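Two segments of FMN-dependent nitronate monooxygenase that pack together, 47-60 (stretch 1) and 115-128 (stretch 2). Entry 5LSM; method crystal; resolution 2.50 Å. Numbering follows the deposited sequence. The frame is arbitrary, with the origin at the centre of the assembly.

Stretch 1 (47-60) SLEALEAELTAIRS
Stretch 2 (115-128) KAQAEVLAKFKPEV

Two near-parallel helices pack through an apolar seam that ends, at their C-terminal ends, in a polar clasp between Arg59 and the backbone and acid of stretch 2. Helix 48-59 and helix 115-124 run in the same direction, with axes 10.1 Å apart at closest approach and a signed crossing angle of -18°; 643 Å² is buried in total. Nearest CA pairs set the register: Leu48 CA to Gln117 CA is 6.8 Å, Glu52 CA to Val120 CA is 6.4 Å, and Leu55 CA to Phe124 CA is 7.4 Å. Ser47 (chi1 p) caps the first helix, its OG accepting from Ala50 N at 2.9 Å.

At the N-terminal end, Leu48 (m, t) starts sideways but brings CD2 to 3.8 Å from Val120 CG2. Leu51 (t, p) points toward the partner, its CD2 lying 3.9 Å from Val120 CG1, so Val120 (t) meets a leucine with each methyl. Farther along, Leu55 (m, t) places CD1 3.8 Å from Leu121 CD2.

Phe124 (chi1 -64°, chi2 -78°) loses the most area, 116 Å², as a knob among Glu52, Leu55, Thr56 and Arg59. Leu55 CB stands over its face, 3.7 Å from the ring centroid and 7° off the normal, a CH-pi contact. Thr56 OG1 approaches the ring edge, 3.2 Å from Phe124 CZ, while its proton goes to Glu52 O (3.1 Å).

Past the ring, Lys125 leaves helical geometry with phi/psi 57/70, and the chain continues through Pro126 to Glu127. Arg59 (m, m, t, chi4 -151°) is long enough to span this turn: NH2 donates to Phe124 O (3.2 Å, 172°) and forms a salt bridge with Glu127 OE2 (3.1 Å). Glu127 (m, p, chi3 26°) thereby balances its charge. A water accepts from Arg59 NE (2.7 Å) and donates to Phe124 O (3.0 Å), closing the clasp.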

# COMPACT_ATOMS: atom_id res chain seq x y z
N SER A 47 -19.74 -18.14 -20.01
CA SER A 47 -20.64 -19.31 -20.08
C SER A 47 -19.79 -20.54 -20.38
O SER A 47 -18.66 -20.43 -20.87
CB SER A 47 -21.62 -19.12 -21.21
OG SER A 47 -20.92 -19.21 -22.44
N LEU A 48 -20.39 -21.72 -20.20
CA LEU A 48 -19.73 -22.98 -20.55
C LEU A 48 -19.36 -23.05 -22.04
O LEU A 48 -18.33 -23.59 -22.40
CB LEU A 48 -20.59 -24.17 -20.15
CG LEU A 48 -20.72 -24.36 -18.63
CD1 LEU A 48 -21.81 -25.38 -18.26
CD2 LEU A 48 -19.38 -24.77 -18.03
N GLU A 49 -20.17 -22.42 -22.88
CA GLU A 49 -19.91 -22.37 -24.31
C GLU A 49 -18.70 -21.47 -24.60
O GLU A 49 -17.71 -21.92 -25.18
CB GLU A 49 -21.15 -21.88 -25.07
CG GLU A 49 -22.43 -22.62 -24.68
CD GLU A 49 -23.14 -22.01 -23.46
OE1 GLU A 49 -23.84 -20.99 -23.62
OE2 GLU A 49 -22.98 -22.55 -22.34
N ALA A 50 -18.77 -20.22 -24.14
CA ALA A 50 -17.64 -19.29 -24.25
C ALA A 50 -16.36 -19.93 -23.71
O ALA A 50 -15.32 -19.87 -24.34
CB ALA A 50 -17.94 -17.99 -23.52
N LEU A 51 -16.47 -20.60 -22.56
CA LEU A 51 -15.31 -21.21 -21.90
C LEU A 51 -14.62 -22.21 -22.82
O LEU A 51 -13.41 -22.09 -23.09
CB LEU A 51 -15.74 -21.91 -20.59
CG LEU A 51 -14.66 -22.73 -19.84
CD1 LEU A 51 -13.46 -21.88 -19.44
CD2 LEU A 51 -15.26 -23.42 -18.62
N GLU A 52 -15.39 -23.17 -23.31
CA GLU A 52 -14.86 -24.21 -24.21
C GLU A 52 -14.30 -23.63 -25.52
O GLU A 52 -13.26 -24.08 -26.02
CB GLU A 52 -15.98 -25.22 -24.50
CG GLU A 52 -15.49 -26.55 -25.04
CD GLU A 52 -16.55 -27.63 -24.96
OE1 GLU A 52 -17.06 -27.90 -23.85
OE2 GLU A 52 -16.90 -28.19 -26.02
N ALA A 53 -15.02 -22.67 -26.09
CA ALA A 53 -14.56 -21.97 -27.30
C ALA A 53 -13.18 -21.36 -27.06
O ALA A 53 -12.25 -21.57 -27.82
CB ALA A 53 -15.56 -20.86 -27.67
N GLU A 54 -13.06 -20.62 -25.96
CA GLU A 54 -11.88 -19.83 -25.74
C GLU A 54 -10.66 -20.71 -25.45
O GLU A 54 -9.56 -20.42 -25.90
CB GLU A 54 -12.12 -18.81 -24.64
CG GLU A 54 -11.33 -17.54 -24.83
CD GLU A 54 -12.15 -16.37 -25.30
OE1 GLU A 54 -11.80 -15.81 -26.36
OE2 GLU A 54 -13.06 -15.93 -24.57
N LEU A 55 -10.90 -21.86 -24.82
CA LEU A 55 -9.82 -22.82 -24.57
C LEU A 55 -9.43 -23.53 -25.84
O LEU A 55 -8.26 -23.88 -26.02
CB LEU A 55 -10.21 -23.85 -23.50
CG LEU A 55 -10.03 -23.38 -22.05
CD1 LEU A 55 -10.90 -24.19 -21.11
CD2 LEU A 55 -8.57 -23.44 -21.63
N THR A 56 -10.41 -23.81 -26.70
CA THR A 56 -10.13 -24.41 -27.99
C THR A 56 -9.29 -23.44 -28.85
O THR A 56 -8.25 -23.82 -29.40
CB THR A 56 -11.44 -24.87 -28.70
OG1 THR A 56 -11.98 -26.01 -28.02
CG2 THR A 56 -11.19 -25.27 -30.15
N ALA A 57 -9.68 -22.16 -28.86
CA ALA A 57 -8.89 -21.13 -29.54
C ALA A 57 -7.46 -21.02 -29.00
O ALA A 57 -6.52 -20.83 -29.77
CB ALA A 57 -9.59 -19.79 -29.47
N ILE A 58 -7.27 -21.16 -27.69
CA ILE A 58 -5.91 -21.14 -27.14
C ILE A 58 -5.09 -22.33 -27.64
O ILE A 58 -3.96 -22.16 -28.10
CB ILE A 58 -5.91 -21.08 -25.60
CG1 ILE A 58 -6.35 -19.68 -25.14
CG2 ILE A 58 -4.53 -21.40 -25.05
CD1 ILE A 58 -6.89 -19.65 -23.71
N ARG A 59 -5.70 -23.51 -27.65
CA ARG A 59 -4.95 -24.74 -27.90
C ARG A 59 -4.56 -24.92 -29.36
O ARG A 59 -3.64 -25.67 -29.67
CB ARG A 59 -5.70 -25.97 -27.39
CG ARG A 59 -5.69 -26.11 -25.87
CD ARG A 59 -4.29 -26.13 -25.26
NE ARG A 59 -4.27 -26.88 -24.00
CZ ARG A 59 -3.43 -26.66 -22.98
NH1 ARG A 59 -2.49 -25.73 -23.06
NH2 ARG A 59 -3.52 -27.41 -21.88
N SER A 60 -5.18 -24.19 -30.26
CA SER A 60 -4.85 -24.35 -31.66
C SER A 60 -3.89 -23.29 -32.15
O SER A 60 -3.71 -23.13 -33.35
CB SER A 60 -6.12 -24.37 -32.50
OG SER A 60 -6.84 -23.18 -32.30
N LYS A 115 -18.73 -28.22 -10.43
CA LYS A 115 -18.63 -29.42 -11.26
C LYS A 115 -18.86 -29.11 -12.74
O LYS A 115 -18.22 -29.70 -13.61
CB LYS A 115 -19.63 -30.48 -10.79
CG LYS A 115 -19.27 -31.91 -11.18
CD LYS A 115 -18.18 -32.48 -10.27
CE LYS A 115 -17.91 -33.95 -10.55
NZ LYS A 115 -17.49 -34.20 -11.96
N ALA A 116 -19.73 -28.16 -13.02
CA ALA A 116 -20.04 -27.77 -14.41
C ALA A 116 -18.83 -27.25 -15.18
O ALA A 116 -18.63 -27.60 -16.34
CB ALA A 116 -21.15 -26.73 -14.43
N GLN A 117 -18.04 -26.39 -14.54
CA GLN A 117 -16.82 -25.88 -15.19
C GLN A 117 -15.74 -26.95 -15.23
O GLN A 117 -15.03 -27.09 -16.22
CB GLN A 117 -16.31 -24.62 -14.50
CG GLN A 117 -17.04 -23.36 -14.91
CD GLN A 117 -18.19 -23.01 -14.00
OE1 GLN A 117 -18.44 -23.67 -13.00
NE2 GLN A 117 -18.90 -21.95 -14.35
N ALA A 118 -15.62 -27.71 -14.14
CA ALA A 118 -14.75 -28.89 -14.10
C ALA A 118 -14.88 -29.79 -15.34
O ALA A 118 -13.88 -30.26 -15.88
CB ALA A 118 -15.03 -29.69 -12.85
N GLU A 119 -16.11 -30.08 -15.75
CA GLU A 119 -16.32 -31.05 -16.82
C GLU A 119 -15.69 -30.56 -18.12
O GLU A 119 -15.04 -31.34 -18.81
CB GLU A 119 -17.82 -31.36 -17.00
N VAL A 120 -15.84 -29.26 -18.40
CA VAL A 120 -15.17 -28.62 -19.54
C VAL A 120 -13.64 -28.58 -19.41
O VAL A 120 -12.93 -28.90 -20.35
CB VAL A 120 -15.68 -27.17 -19.74
CG1 VAL A 120 -14.95 -26.51 -20.90
CG2 VAL A 120 -17.18 -27.17 -19.98
N LEU A 121 -13.13 -28.17 -18.26
CA LEU A 121 -11.69 -28.11 -18.04
C LEU A 121 -11.03 -29.47 -18.24
O LEU A 121 -9.88 -29.57 -18.68
CB LEU A 121 -11.37 -27.61 -16.63
CG LEU A 121 -11.26 -26.10 -16.39
CD1 LEU A 121 -10.53 -25.84 -15.07
CD2 LEU A 121 -10.54 -25.40 -17.54
N ALA A 122 -11.74 -30.52 -17.87
CA ALA A 122 -11.15 -31.85 -17.85
C ALA A 122 -10.68 -32.26 -19.24
O ALA A 122 -9.71 -32.99 -19.37
CB ALA A 122 -12.15 -32.86 -17.31
N LYS A 123 -11.38 -31.79 -20.28
CA LYS A 123 -10.99 -32.07 -21.67
C LYS A 123 -9.64 -31.43 -22.04
O LYS A 123 -8.85 -32.03 -22.77
CB LYS A 123 -12.08 -31.58 -22.64
N PHE A 124 -9.35 -30.25 -21.49
CA PHE A 124 -8.16 -29.49 -21.88
C PHE A 124 -6.96 -29.69 -20.95
O PHE A 124 -5.83 -29.62 -21.40
CB PHE A 124 -8.49 -28.00 -22.01
CG PHE A 124 -9.48 -27.71 -23.10
CD1 PHE A 124 -9.07 -27.69 -24.43
CD2 PHE A 124 -10.83 -27.60 -22.82
CE1 PHE A 124 -9.99 -27.51 -25.45
CE2 PHE A 124 -11.74 -27.37 -23.83
CZ PHE A 124 -11.33 -27.34 -25.15
N LYS A 125 -7.22 -29.90 -19.66
CA LYS A 125 -6.16 -30.17 -18.66
C LYS A 125 -5.09 -29.08 -18.57
O LYS A 125 -3.94 -29.30 -18.94
CB LYS A 125 -5.50 -31.52 -18.91
CG LYS A 125 -6.41 -32.70 -18.58
CD LYS A 125 -5.60 -33.96 -18.32
CE LYS A 125 -4.72 -34.31 -19.51
NZ LYS A 125 -4.38 -35.76 -19.50
N PRO A 126 -5.48 -27.91 -18.03
CA PRO A 126 -4.63 -26.73 -17.93
C PRO A 126 -3.41 -26.95 -17.07
O PRO A 126 -3.51 -27.51 -16.00
CB PRO A 126 -5.54 -25.70 -17.26
CG PRO A 126 -6.91 -26.12 -17.62
CD PRO A 126 -6.87 -27.62 -17.63
N GLU A 127 -2.30 -26.38 -17.48
CA GLU A 127 -1.07 -26.50 -16.74
C GLU A 127 -1.23 -25.84 -15.38
O GLU A 127 -0.82 -26.37 -14.34
CB GLU A 127 0.09 -25.88 -17.53
CG GLU A 127 0.46 -26.68 -18.79
CD GLU A 127 -0.62 -26.63 -19.89
OE1 GLU A 127 -1.41 -25.65 -19.94
OE2 GLU A 127 -0.67 -27.56 -20.71
N VAL A 128 -1.90 -24.69 -15.35
CA VAL A 128 -2.27 -24.14 -14.07
C VAL A 128 -3.71 -23.65 -14.02
O VAL A 128 -4.28 -23.24 -15.03
CB VAL A 128 -1.24 -23.11 -13.49
CG1 VAL A 128 0.11 -23.18 -14.20
CG2 VAL A 128 -1.78 -21.70 -13.48
O HOH W 1 -5.52 -29.22 -24.36